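Local coordinates for protein pseudopodium-enriched atypical kinase 1 (Homo sapiens, PDB 6BHC) that is classed as a pseudokinase, with a protein-kinase fold that dimerizes and an unusual catalytic cleft, and probably acts in signalling chiefly without phosphotransfer, at residues P64-G69 with E152-T157; A71-A76 with A87-K92; L156-F161 with L204-L209; L210-Q215 with P235-V240. The protein carries 1 engineered substitution. One frame throughout, in Å; residues are numbered along the deposited sequence.

Contact 1 of 4, residues P64-G69 with E152-T157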
loop_
_atom_site.group_PDB
_atom_site.type_symbol
_atom_site.label_atom_id
_atom_site.label_comp_id
_atom_site.label_asym_id
_atom_site.label_seq_id
_atom_site.Cartn_x
_atom_site.Cartn_y
_atom_site.Cartn_z
ATOM N N PRO A 64 3.939 38.816 13.274
ATOM C CA PRO A 64 3.975 38.143 11.972
ATOM C C PRO A 64 4.303 36.666 12.121
ATOM O O PRO A 64 5.060 36.260 13.006
ATOM C CB PRO A 64 5.085 38.885 11.218
ATOM C CG PRO A 64 5.205 40.206 11.912
ATOM C CD PRO A 64 4.900 39.929 13.351
ATOM N N CYS A 65 3.712 35.857 11.244
ATOM C CA CYS A 65 4.039 34.439 11.191
ATOM C C CYS A 65 5.247 34.153 10.311
ATOM O O CYS A 65 5.840 33.074 10.428
ATOM C CB CYS A 65 2.836 33.629 10.694
ATOM S SG CYS A 65 2.356 33.934 8.974
ATOM N N CYS A 66 5.626 35.092 9.445
ATOM C CA CYS A 66 6.794 34.939 8.588
ATOM C C CYS A 66 7.169 36.303 8.026
ATOM O O CYS A 66 6.292 37.117 7.726
ATOM C CB CYS A 66 6.531 33.949 7.448
ATOM S SG CYS A 66 7.938 33.707 6.339
ATOM N N GLU A 67 8.472 36.541 7.889
ATOM C CA GLU A 67 9.002 37.789 7.341
ATOM C C GLU A 67 9.924 37.440 6.177
ATOM O O GLU A 67 11.088 37.084 6.385
ATOM C CB GLU A 67 9.736 38.592 8.410
ATOM C CG GLU A 67 8.822 39.239 9.435
ATOM C CD GLU A 67 9.585 39.844 10.596
ATOM O OE1 GLU A 67 10.011 39.084 11.490
ATOM O OE2 GLU A 67 9.771 41.078 10.607
ATOM N N ALA A 68 9.407 37.546 4.956
ATOM C CA ALA A 68 10.162 37.193 3.768
ATOM C C ALA A 68 10.875 38.421 3.203
ATOM O O ALA A 68 10.766 39.534 3.721
ATOM C CB ALA A 68 9.244 36.559 2.723
ATOM N N GLY A 69 11.617 38.211 2.117
ATOM C CA GLY A 69 12.363 39.287 1.489
ATOM C C GLY A 69 11.515 40.307 0.759
ATOM O O GLY A 69 12.020 41.390 0.445
ATOM N N GLU A 152 -1.428 28.669 1.390
ATOM C CA GLU A 152 -0.294 27.971 1.997
ATOM C C GLU A 152 0.370 28.932 2.974
ATOM O O GLU A 152 1.090 29.849 2.570
ATOM C CB GLU A 152 0.684 27.486 0.932
ATOM C CG GLU A 152 0.135 26.402 0.010
ATOM C CD GLU A 152 -0.803 26.946 -1.052
ATOM O OE1 GLU A 152 -0.687 28.141 -1.397
ATOM O OE2 GLU A 152 -1.659 26.177 -1.541
ATOM N N VAL A 153 0.128 28.724 4.264
ATOM C CA VAL A 153 0.596 29.638 5.302
ATOM C C VAL A 153 2.071 29.392 5.590
ATOM O O VAL A 153 2.446 28.282 5.995
ATOM C CB VAL A 153 -0.240 29.494 6.583
ATOM C CG1 VAL A 153 0.348 30.351 7.691
ATOM C CG2 VAL A 153 -1.685 29.879 6.315
ATOM N N PRO A 154 2.939 30.384 5.401
ATOM C CA PRO A 154 4.351 30.203 5.750
ATOM C C PRO A 154 4.586 30.378 7.241
ATOM O O PRO A 154 4.047 31.286 7.878
ATOM C CB PRO A 154 5.055 31.302 4.945
ATOM C CG PRO A 154 4.032 32.375 4.836
ATOM C CD PRO A 154 2.691 31.685 4.753
ATOM N N CYS A 155 5.403 29.483 7.797
ATOM C CA CYS A 155 5.773 29.541 9.204
ATOM C C CYS A 155 7.132 30.184 9.431
ATOM O O CYS A 155 7.372 30.716 10.520
ATOM C CB CYS A 155 5.774 28.133 9.809
ATOM S SG CYS A 155 4.257 27.204 9.503
ATOM N N LEU A 156 8.007 30.149 8.431
ATOM C CA LEU A 156 9.344 30.727 8.499
ATOM C C LEU A 156 9.958 30.628 7.108
ATOM O O LEU A 156 9.393 30.008 6.203
ATOM C CB LEU A 156 10.224 30.021 9.537
ATOM C CG LEU A 156 10.723 28.607 9.223
ATOM C CD1 LEU A 156 11.929 28.274 10.086
ATOM C CD2 LEU A 156 9.629 27.567 9.422
ATOM N N THR A 157 11.116 31.257 6.946
ATOM C CA THR A 157 11.893 31.146 5.721
ATOM C C THR A 157 13.060 30.191 5.930
ATOM O O THR A 157 13.375 29.787 7.052
ATOM C CB THR A 157 12.417 32.513 5.272
ATOM O OG1 THR A 157 13.242 33.068 6.303
ATOM C CG2 THR A 157 11.269 33.463 4.975
#

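Contact 2 of 4, residues A71-A76 with A87-K92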
loop_
_atom_site.group_PDB
_atom_site.type_symbol
_atom_site.label_atom_id
_atom_site.label_comp_id
_atom_site.label_asym_id
_atom_site.label_seq_id
_atom_site.Cartn_x
_atom_site.Cartn_y
_atom_site.Cartn_z
ATOM N N ALA A 71 7.826 40.724 1.635
ATOM C CA ALA A 71 6.557 40.995 2.293
ATOM C C ALA A 71 6.600 40.482 3.723
ATOM O O ALA A 71 7.550 39.818 4.146
ATOM C CB ALA A 71 5.393 40.356 1.532
ATOM N N VAL A 72 5.544 40.806 4.464
ATOM C CA VAL A 72 5.302 40.271 5.796
ATOM C C VAL A 72 4.014 39.461 5.742
ATOM O O VAL A 72 3.098 39.770 4.973
ATOM C CB VAL A 72 5.230 41.396 6.857
ATOM C CG1 VAL A 72 3.994 42.264 6.652
ATOM C CG2 VAL A 72 5.270 40.822 8.259
ATOM N N TYR A 73 3.956 38.400 6.544
ATOM C CA TYR A 73 2.848 37.455 6.513
ATOM C C TYR A 73 2.118 37.433 7.847
ATOM O O TYR A 73 2.745 37.475 8.911
ATOM C CB TYR A 73 3.332 36.041 6.184
ATOM C CG TYR A 73 3.738 35.842 4.746
ATOM C CD1 TYR A 73 2.806 35.468 3.786
ATOM C CD2 TYR A 73 5.058 36.013 4.347
ATOM C CE1 TYR A 73 3.176 35.275 2.469
ATOM C CE2 TYR A 73 5.437 35.824 3.033
ATOM C CZ TYR A 73 4.493 35.456 2.099
ATOM O OH TYR A 73 4.865 35.267 0.790
ATOM N N TYR A 74 0.791 37.345 7.780
ATOM C CA TYR A 74 -0.050 37.226 8.963
ATOM C C TYR A 74 -1.116 36.172 8.709
ATOM O O TYR A 74 -1.786 36.205 7.673
ATOM C CB TYR A 74 -0.717 38.561 9.315
ATOM C CG TYR A 74 0.224 39.622 9.834
ATOM C CD1 TYR A 74 0.868 40.492 8.965
ATOM C CD2 TYR A 74 0.454 39.766 11.196
ATOM C CE1 TYR A 74 1.725 41.469 9.436
ATOM C CE2 TYR A 74 1.308 40.739 11.678
ATOM C CZ TYR A 74 1.941 41.587 10.794
ATOM O OH TYR A 74 2.793 42.558 11.268
ATOM N N THR A 75 -1.267 35.242 9.646
ATOM C CA THR A 75 -2.377 34.305 9.584
ATOM C C THR A 75 -3.685 35.046 9.832
ATOM O O THR A 75 -3.766 35.915 10.703
ATOM C CB THR A 75 -2.200 33.189 10.611
ATOM O OG1 THR A 75 -2.189 33.748 11.930
ATOM C CG2 THR A 75 -0.892 32.455 10.373
ATOM N N ALA A 76 -4.710 34.706 9.056
ATOM C CA ALA A 76 -5.969 35.432 9.114
ATOM C C ALA A 76 -7.138 34.474 8.946
ATOM O O ALA A 76 -7.010 33.392 8.368
ATOM C CB ALA A 76 -6.036 36.529 8.045
ATOM N N ALA A 87 -3.379 33.217 4.709
ATOM C CA ALA A 87 -2.279 34.083 5.105
ATOM C C ALA A 87 -2.377 35.388 4.331
ATOM O O ALA A 87 -2.618 35.379 3.119
ATOM C CB ALA A 87 -0.927 33.411 4.854
ATOM N N VAL A 88 -2.203 36.503 5.033
ATOM C CA VAL A 88 -2.235 37.832 4.435
ATOM C C VAL A 88 -0.803 38.252 4.143
ATOM O O VAL A 88 0.023 38.359 5.059
ATOM C CB VAL A 88 -2.936 38.844 5.355
ATOM C CG1 VAL A 88 -2.716 40.254 4.848
ATOM C CG2 VAL A 88 -4.422 38.532 5.446
ATOM N N LYS A 89 -0.503 38.484 2.869
ATOM C CA LYS A 89 0.832 38.866 2.426
ATOM C C LYS A 89 0.826 40.356 2.101
ATOM O O LYS A 89 0.194 40.782 1.129
ATOM C CB LYS A 89 1.253 38.032 1.217
ATOM C CG LYS A 89 2.637 38.345 0.686
ATOM C CD LYS A 89 2.952 37.542 -0.570
ATOM C CE LYS A 89 4.335 37.880 -1.106
ATOM N NZ LYS A 89 4.687 37.073 -2.309
ATOM N N ILE A 90 1.524 41.143 2.913
ATOM C CA ILE A 90 1.588 42.592 2.758
ATOM C C ILE A 90 2.937 42.933 2.139
ATOM O O ILE A 90 3.971 42.886 2.812
ATOM C CB ILE A 90 1.390 43.315 4.097
ATOM C CG1 ILE A 90 0.163 42.769 4.829
ATOM C CG2 ILE A 90 1.244 44.814 3.873
ATOM C CD1 ILE A 90 -0.045 43.376 6.201
ATOM N N CYS A 91 2.930 43.297 0.860
ATOM C CA CYS A 91 4.156 43.481 0.102
ATOM C C CYS A 91 4.834 44.804 0.461
ATOM O O CYS A 91 4.208 45.742 0.962
ATOM C CB CYS A 91 3.861 43.417 -1.396
ATOM S SG CYS A 91 3.055 41.875 -1.898
ATOM N N LYS A 92 6.139 44.868 0.195
ATOM C CA LYS A 92 6.919 46.035 0.590
ATOM C C LYS A 92 6.817 47.172 -0.420
ATOM O O LYS A 92 6.992 48.339 -0.053
ATOM C CB LYS A 92 8.381 45.642 0.796
ATOM C CG LYS A 92 8.599 44.636 1.920
ATOM C CD LYS A 92 10.068 44.278 2.073
ATOM C CE LYS A 92 10.284 43.298 3.220
ATOM N NZ LYS A 92 11.721 42.915 3.358
#

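Contact 3 of 4, residues L156-F161 with L204-L209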
loop_
_atom_site.group_PDB
_atom_site.type_symbol
_atom_site.label_atom_id
_atom_site.label_comp_id
_atom_site.label_asym_id
_atom_site.label_seq_id
_atom_site.Cartn_x
_atom_site.Cartn_y
_atom_site.Cartn_z
ATOM N N LEU A 156 8.007 30.149 8.431
ATOM C CA LEU A 156 9.344 30.727 8.499
ATOM C C LEU A 156 9.958 30.628 7.108
ATOM O O LEU A 156 9.393 30.008 6.203
ATOM C CB LEU A 156 10.224 30.021 9.537
ATOM C CG LEU A 156 10.723 28.607 9.223
ATOM C CD1 LEU A 156 11.929 28.274 10.086
ATOM C CD2 LEU A 156 9.629 27.567 9.422
ATOM N N THR A 157 11.116 31.257 6.946
ATOM C CA THR A 157 11.893 31.146 5.721
ATOM C C THR A 157 13.060 30.191 5.930
ATOM O O THR A 157 13.375 29.787 7.052
ATOM C CB THR A 157 12.417 32.513 5.272
ATOM O OG1 THR A 157 13.242 33.068 6.303
ATOM C CG2 THR A 157 11.269 33.463 4.975
ATOM N N VAL A 158 13.711 29.829 4.824
ATOM C CA VAL A 158 14.916 29.019 4.942
ATOM C C VAL A 158 16.014 29.804 5.650
ATOM O O VAL A 158 16.793 29.233 6.423
ATOM C CB VAL A 158 15.363 28.513 3.558
ATOM C CG1 VAL A 158 16.674 27.747 3.667
ATOM C CG2 VAL A 158 14.289 27.626 2.954
ATOM N N ALA A 159 16.080 31.121 5.426
ATOM C CA ALA A 159 17.031 31.948 6.161
ATOM C C ALA A 159 16.815 31.836 7.666
ATOM O O ALA A 159 17.780 31.732 8.431
ATOM C CB ALA A 159 16.925 33.405 5.711
ATOM N N ASP A 160 15.554 31.848 8.108
ATOM C CA ASP A 160 15.270 31.674 9.530
ATOM C C ASP A 160 15.661 30.281 9.999
ATOM O O ASP A 160 16.197 30.113 11.101
ATOM C CB ASP A 160 13.789 31.930 9.810
ATOM C CG ASP A 160 13.346 33.323 9.410
ATOM O OD1 ASP A 160 14.141 34.275 9.559
ATOM O OD2 ASP A 160 12.194 33.462 8.946
ATOM N N PHE A 161 15.393 29.265 9.176
ATOM C CA PHE A 161 15.750 27.897 9.532
ATOM C C PHE A 161 17.261 27.737 9.643
ATOM O O PHE A 161 17.764 27.135 10.598
ATOM C CB PHE A 161 15.170 26.930 8.500
ATOM C CG PHE A 161 15.701 25.531 8.609
ATOM C CD1 PHE A 161 15.244 24.677 9.598
ATOM C CD2 PHE A 161 16.649 25.065 7.712
ATOM C CE1 PHE A 161 15.729 23.388 9.698
ATOM C CE2 PHE A 161 17.137 23.777 7.805
ATOM C CZ PHE A 161 16.677 22.938 8.799
ATOM N N LEU A 204 17.282 34.536 -6.071
ATOM C CA LEU A 204 17.210 33.365 -5.205
ATOM C C LEU A 204 18.009 33.648 -3.938
ATOM O O LEU A 204 19.235 33.525 -3.918
ATOM C CB LEU A 204 17.729 32.130 -5.930
ATOM C CG LEU A 204 16.858 31.634 -7.086
ATOM C CD1 LEU A 204 17.507 30.451 -7.788
ATOM C CD2 LEU A 204 15.469 31.268 -6.583
ATOM N N ARG A 205 17.309 34.040 -2.877
ATOM C CA ARG A 205 17.910 34.272 -1.573
ATOM C C ARG A 205 17.130 33.493 -0.525
ATOM O O ARG A 205 15.947 33.194 -0.707
ATOM C CB ARG A 205 17.947 35.770 -1.231
ATOM C CG ARG A 205 18.945 36.554 -2.076
ATOM C CD ARG A 205 18.943 38.047 -1.764
ATOM N NE ARG A 205 17.753 38.721 -2.275
ATOM C CZ ARG A 205 16.789 39.223 -1.509
ATOM N NH1 ARG A 205 16.876 39.138 -0.189
ATOM N NH2 ARG A 205 15.742 39.819 -2.062
ATOM N N LEU A 206 17.809 33.157 0.575
ATOM C CA LEU A 206 17.208 32.271 1.569
ATOM C C LEU A 206 15.959 32.880 2.193
ATOM O O LEU A 206 15.054 32.147 2.606
ATOM C CB LEU A 206 18.232 31.920 2.649
ATOM C CG LEU A 206 19.413 31.054 2.199
ATOM C CD1 LEU A 206 20.327 30.724 3.371
ATOM C CD2 LEU A 206 18.923 29.780 1.527
ATOM N N GLU A 207 15.883 34.210 2.265
ATOM C CA GLU A 207 14.693 34.870 2.787
ATOM C C GLU A 207 13.543 34.897 1.788
ATOM O O GLU A 207 12.436 35.308 2.154
ATOM C CB GLU A 207 15.031 36.299 3.231
ATOM C CG GLU A 207 15.724 37.155 2.177
ATOM C CD GLU A 207 17.236 36.983 2.164
ATOM O OE1 GLU A 207 17.736 35.988 2.731
ATOM O OE2 GLU A 207 17.926 37.850 1.587
ATOM N N ASN A 208 13.770 34.472 0.546
ATOM C CA ASN A 208 12.714 34.356 -0.449
ATOM C C ASN A 208 12.166 32.939 -0.561
ATOM O O ASN A 208 11.222 32.711 -1.322
ATOM C CB ASN A 208 13.220 34.827 -1.818
ATOM C CG ASN A 208 13.523 36.313 -1.848
ATOM O OD1 ASN A 208 12.863 37.107 -1.179
ATOM N ND2 ASN A 208 14.529 36.699 -2.627
ATOM N N LEU A 209 12.733 31.989 0.177
ATOM C CA LEU A 209 12.263 30.610 0.187
ATOM C C LEU A 209 11.489 30.367 1.477
ATOM O O LEU A 209 12.044 30.503 2.573
ATOM C CB LEU A 209 13.433 29.636 0.063
ATOM C CG LEU A 209 14.390 29.882 -1.108
ATOM C CD1 LEU A 209 15.543 28.889 -1.083
ATOM C CD2 LEU A 209 13.651 29.815 -2.434
#

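Contact 4 of 4, residues L210-Q215 with P235-V240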
loop_
_atom_site.group_PDB
_atom_site.type_symbol
_atom_site.label_atom_id
_atom_site.label_comp_id
_atom_site.label_asym_id
_atom_site.label_seq_id
_atom_site.Cartn_x
_atom_site.Cartn_y
_atom_site.Cartn_z
ATOM N N LEU A 210 10.218 30.006 1.343
ATOM C CA LEU A 210 9.322 29.832 2.475
ATOM C C LEU A 210 9.168 28.356 2.819
ATOM O O LEU A 210 9.247 27.484 1.950
ATOM C CB LEU A 210 7.949 30.435 2.174
ATOM C CG LEU A 210 7.955 31.832 1.547
ATOM C CD1 LEU A 210 6.546 32.258 1.159
ATOM C CD2 LEU A 210 8.581 32.838 2.498
ATOM N N LEU A 211 8.934 28.086 4.103
ATOM C CA LEU A 211 8.714 26.735 4.608
ATOM C C LEU A 211 7.305 26.645 5.175
ATOM O O LEU A 211 6.955 27.388 6.097
ATOM C CB LEU A 211 9.749 26.375 5.675
ATOM C CG LEU A 211 11.187 26.257 5.176
ATOM C CD1 LEU A 211 12.141 26.026 6.336
ATOM C CD2 LEU A 211 11.291 25.135 4.158
ATOM N N VAL A 212 6.502 25.734 4.624
ATOM C CA VAL A 212 5.121 25.539 5.042
ATOM C C VAL A 212 4.909 24.064 5.365
ATOM O O VAL A 212 5.765 23.217 5.107
ATOM C CB VAL A 212 4.111 26.005 3.972
ATOM C CG1 VAL A 212 4.436 27.413 3.501
ATOM C CG2 VAL A 212 4.105 25.043 2.805
ATOM N N HIS A 213 3.748 23.769 5.938
ATOM C CA HIS A 213 3.380 22.402 6.276
ATOM C C HIS A 213 2.670 21.729 5.106
ATOM O O HIS A 213 2.331 22.356 4.099
ATOM C CB HIS A 213 2.491 22.373 7.519
ATOM C CG HIS A 213 3.229 22.624 8.797
ATOM N ND1 HIS A 213 3.251 23.856 9.415
ATOM C CD2 HIS A 213 3.976 21.803 9.572
ATOM C CE1 HIS A 213 3.977 23.782 10.515
ATOM N NE2 HIS A 213 4.429 22.546 10.633
ATOM N N TYR A 214 2.444 20.426 5.251
ATOM C CA TYR A 214 1.705 19.666 4.255
ATOM C C TYR A 214 0.903 18.585 4.963
ATOM O O TYR A 214 1.388 17.964 5.912
ATOM C CB TYR A 214 2.641 19.050 3.209
ATOM C CG TYR A 214 3.566 17.978 3.743
ATOM C CD1 TYR A 214 4.808 18.301 4.271
ATOM C CD2 TYR A 214 3.201 16.640 3.707
ATOM C CE1 TYR A 214 5.656 17.320 4.754
ATOM C CE2 TYR A 214 4.038 15.654 4.185
ATOM C CZ TYR A 214 5.264 15.998 4.708
ATOM O OH TYR A 214 6.099 15.014 5.184
ATOM N N GLN A 215 -0.326 18.373 4.503
ATOM C CA GLN A 215 -1.194 17.354 5.082
ATOM C C GLN A 215 -0.906 15.986 4.474
ATOM O O GLN A 215 -0.245 15.150 5.091
ATOM C CB GLN A 215 -2.667 17.719 4.883
ATOM C CG GLN A 215 -3.135 18.906 5.711
ATOM C CD GLN A 215 -4.601 19.232 5.492
ATOM O OE1 GLN A 215 -5.181 18.877 4.467
ATOM N NE2 GLN A 215 -5.208 19.908 6.462
ATOM N N PRO A 235 7.369 22.068 9.237
ATOM C CA PRO A 235 7.424 22.852 7.999
ATOM C C PRO A 235 8.573 22.420 7.092
ATOM O O PRO A 235 9.675 22.960 7.184
ATOM C CB PRO A 235 7.628 24.284 8.499
ATOM C CG PRO A 235 8.307 24.124 9.815
ATOM C CD PRO A 235 7.746 22.868 10.416
ATOM N N THR A 236 8.308 21.447 6.222
ATOM C CA THR A 236 9.326 20.899 5.339
ATOM C C THR A 236 9.016 21.091 3.862
ATOM O O THR A 236 9.820 20.676 3.019
ATOM C CB THR A 236 9.529 19.405 5.627
ATOM O OG1 THR A 236 8.262 18.739 5.605
ATOM C CG2 THR A 236 10.175 19.210 6.989
ATOM N N ARG A 237 7.884 21.701 3.519
ATOM C CA ARG A 237 7.549 21.991 2.132
ATOM C C ARG A 237 8.124 23.352 1.754
ATOM O O ARG A 237 7.728 24.376 2.319
ATOM C CB ARG A 237 6.036 21.969 1.919
ATOM C CG ARG A 237 5.596 22.484 0.555
ATOM C CD ARG A 237 4.083 22.466 0.421
ATOM N NE ARG A 237 3.639 23.041 -0.845
ATOM C CZ ARG A 237 2.366 23.140 -1.209
ATOM N NH1 ARG A 237 1.409 22.699 -0.403
ATOM N NH2 ARG A 237 2.048 23.677 -2.378
ATOM N N LEU A 238 9.055 23.358 0.803
ATOM C CA LEU A 238 9.695 24.587 0.357
ATOM C C LEU A 238 8.867 25.238 -0.742
ATOM O O LEU A 238 8.329 24.557 -1.619
ATOM C CB LEU A 238 11.116 24.308 -0.143
ATOM C CG LEU A 238 11.959 25.498 -0.619
ATOM C CD1 LEU A 238 13.414 25.338 -0.200
ATOM C CD2 LEU A 238 11.866 25.666 -2.130
ATOM N N ILE A 239 8.772 26.564 -0.691
ATOM C CA ILE A 239 7.974 27.333 -1.636
ATOM C C ILE A 239 8.801 28.522 -2.106
ATOM O O ILE A 239 9.228 29.350 -1.290
ATOM C CB ILE A 239 6.645 27.796 -1.015
ATOM C CG1 ILE A 239 5.684 26.609 -0.887
ATOM C CG2 ILE A 239 6.027 28.904 -1.838
ATOM C CD1 ILE A 239 4.302 26.980 -0.391
ATOM N N VAL A 240 9.035 28.600 -3.414
ATOM C CA VAL A 240 9.778 29.711 -4.001
ATOM C C VAL A 240 8.840 30.898 -4.164
ATOM O O VAL A 240 7.736 30.763 -4.701
ATOM C CB VAL A 240 10.395 29.306 -5.349
ATOM C CG1 VAL A 240 11.270 30.426 -5.891
ATOM C CG2 VAL A 240 11.192 28.017 -5.210
#

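Contact 1 of 4, residues P64-G69 with E152-T157
Cys66 and Leu156 bring their CA atoms to 4.9 Å where segment 64-69 passes segment 152-157, the touching runs heading 52° apart. The backbones do not pair as neighbouring strands do: Cys65 O stands 2.8 Å from Cys155 O, an unfavourable approach of two acceptors that may owe something to the model. Each segment has its strand partner elsewhere, Cys65 and Cys66 bonding to Tyr73, Cys155 and Leu156 to Leu211. By its place between the first strands, 64-69 probably corresponds to the glycine-rich loop of a protein kinase, and 152-157 to the hinge between the lobes with the turn into the next helix. Direct contact of the two is consistent with the unusual cleft of this pseudokinase, since in active relatives the nucleotide lies between these elements. The side chains that meet are small and mostly apolar. Cys66 holds SG anti to its backbone N (chi1 180°), which sets Cys66 SG 3.6 Å from Thr157 CG2 and 3.8 Å from Leu156 C. Its CB rests on the proline ring, 3.9 Å from Pro154 CB; Tyr73 also packs against this proline. Cys65 turns SG to 3.3 Å from Pro154 O, with Val153 CG1 at 4.3 Å. A slim thiol suits both positions, where the sulfur already lies against the hinge backbone. Beyond them Ala68, reduced to a methyl, lets Thr157 CG2 approach to 4.1 Å from Ala68 CA.

Contact 2 of 4, residues A71-A76 with A87-K92
Lys89 keeps CG anti to its backbone N (chi1 -179°) and stays extended to NZ, while Tyr73 places CG anti to its carbonyl carbon (chi1 -73°); the two side chains therefore lie side by side and point the same way. They sit on adjacent antiparallel strands, 71-76 and 87-91, the second and third strands of the kinase N-lobe sheet, and Lys89 in its Ala-Val-Lys sequence stands where that fold carries its conserved third-strand lysine. The aliphatic stem suits the aromatic neighbour: Lys89 CB is 3.6 Å from Tyr73 CE1, and Lys89 CD is 3.3 Å from Tyr73 OH. Beyond the stem the polar ends share Gln118, whose NE2 bonds Tyr73 OH and whose OE1 bonds Lys89 NZ; the ammonium also makes a salt bridge with Asp70. Two hydrogen-bonded pairs tie the backbones, Val72 with Ile90 and Tyr74 with Val88. The straightest bond of the four runs from Val88 N to Tyr74 O, 2.7 Å at 177°. Ala71 comes very near the facing strand, its CB 3.2 Å from Ile90 O, a fit that its lone methyl permits. The opposite face is mostly apolar, the exception being the Tyr74 hydroxyl, which bonds Leu132 O. Tyr74 CD1 comes to 4.1 Å from Ile90 CD1, the two side chains crossing at a slant. Branched residues serve well there, and Val72 CG1 lies alongside Ile90 CB at 3.8 Å. Farther along, Ala76 CB meets Val88 CG2 at 3.7 Å.

Contact 3 of 4, residues L156-F161 with L204-L209
Val158 and Ala159, the first two residues of a helix, direct their backbone N-H groups out of the helix to carbonyls of the facing loop. Val158 N bonds Leu209 O at 2.9 Å, and Ala159 N makes a weak bond to Leu206 O. The side chains add an apolar seam: Val158 splays its two methyls, CG1 against Leu206 CD2 at 3.7 Å and CG2 against Leu209 CB at 3.6 Å. Ala159, with no more than a methyl, lets Leu206 CB come to 3.6 Å from its CB. Thr157 and Asp160 form a capping box. Thr157 OG1, held between the backbone N and the carbonyl carbon (chi1 59°), accepts from Asp160 N, and Asp160 OD2 accepts from Thr157 N at 3.2 Å. The remaining branch, Thr157 CG2, touches Glu207 O at 3.6 Å. An alanine in place of Thr157 would probably leave Asp160 N without its capping acceptor and open a gap beside Glu207 O. Leu206 in turn packs on helix 277-289 through Leu285 and Met289. With a His-Cys-Asp sequence ending at Asp203 just before it, and Asn208 five residues on, segment 204-209 matches by position the catalytic loop of the kinase C lobe, here seated against the start of the helix after the hinge.

Contact 4 of 4, residues L210-Q215 with P235-V240
Leu210 and Ile239 exchange two backbone hydrogen bonds, Leu210 N to Ile239 O at 2.9 Å and Ile239 N to Leu210 O at 2.8 Å. Val212 and Arg237 exchange another two, with Val212 N 2.9 Å from Arg237 O. Strands 210-212 and 237-240 are thus antiparallel, the pair that follows the catalytic loop in the kinase C lobe. Opposite Val212 the second strand places two residues, Thr236 and Arg237, a classic beta bulge. On one face Arg237, with CG anti to its backbone N (chi1 171°) and an extended chain, lays CD 3.5 Å from Val212 CG2; its charged end gives NE to Phe115 O and makes a cation-pi contact with that ring. Ile239 meets Val212 at about a right angle, Ile239 CD1 to Val212 CG2, 3.7 Å. On the other face Leu211 CB lies 3.7 Å from Pro235 O, its CD2 reaches toward Leu238, and Val158, Phe161 and Leu183 crowd round the same leucine. An alanine in place of Leu211 would probably open a gap among Leu238, Phe161 and Leu183. Past the strands, Pro235 CB lies over the His213 ring, 4.3 Å from its centroid, a CH-pi contact. Thr236 OG1 meets Tyr214 at the ring edge, 3.1 Å from Tyr214 CE1. The four backbone bonds fix the register, aliphatic groups pack on either face, and the arginine's charge is taken up at Phe115.

From the N terminus, contact 1 opens first and closes the long loop from 64-69 to 152-157; contact 2 is nested within it, a hairpin closed over ten residues. Segment 64-69 adjoins contact 2 in the N-lobe sheet through bonds of Cys65 and Cys66 to Tyr73. Contact 3 starts on Leu156 and Thr157, where contact 1 ends, and closes the next loop, mostly helical, at 204-209. Contact 4 follows in series, closing 210-215 onto 235-240 across an entirely unmodelled connection. The strand 156-157 pairs with 209-212 and so joins contacts 1, 3 and 4, and Gly69 N reaches Glu207 O, tying what is probably the glycine-rich loop to the catalytic-loop segment.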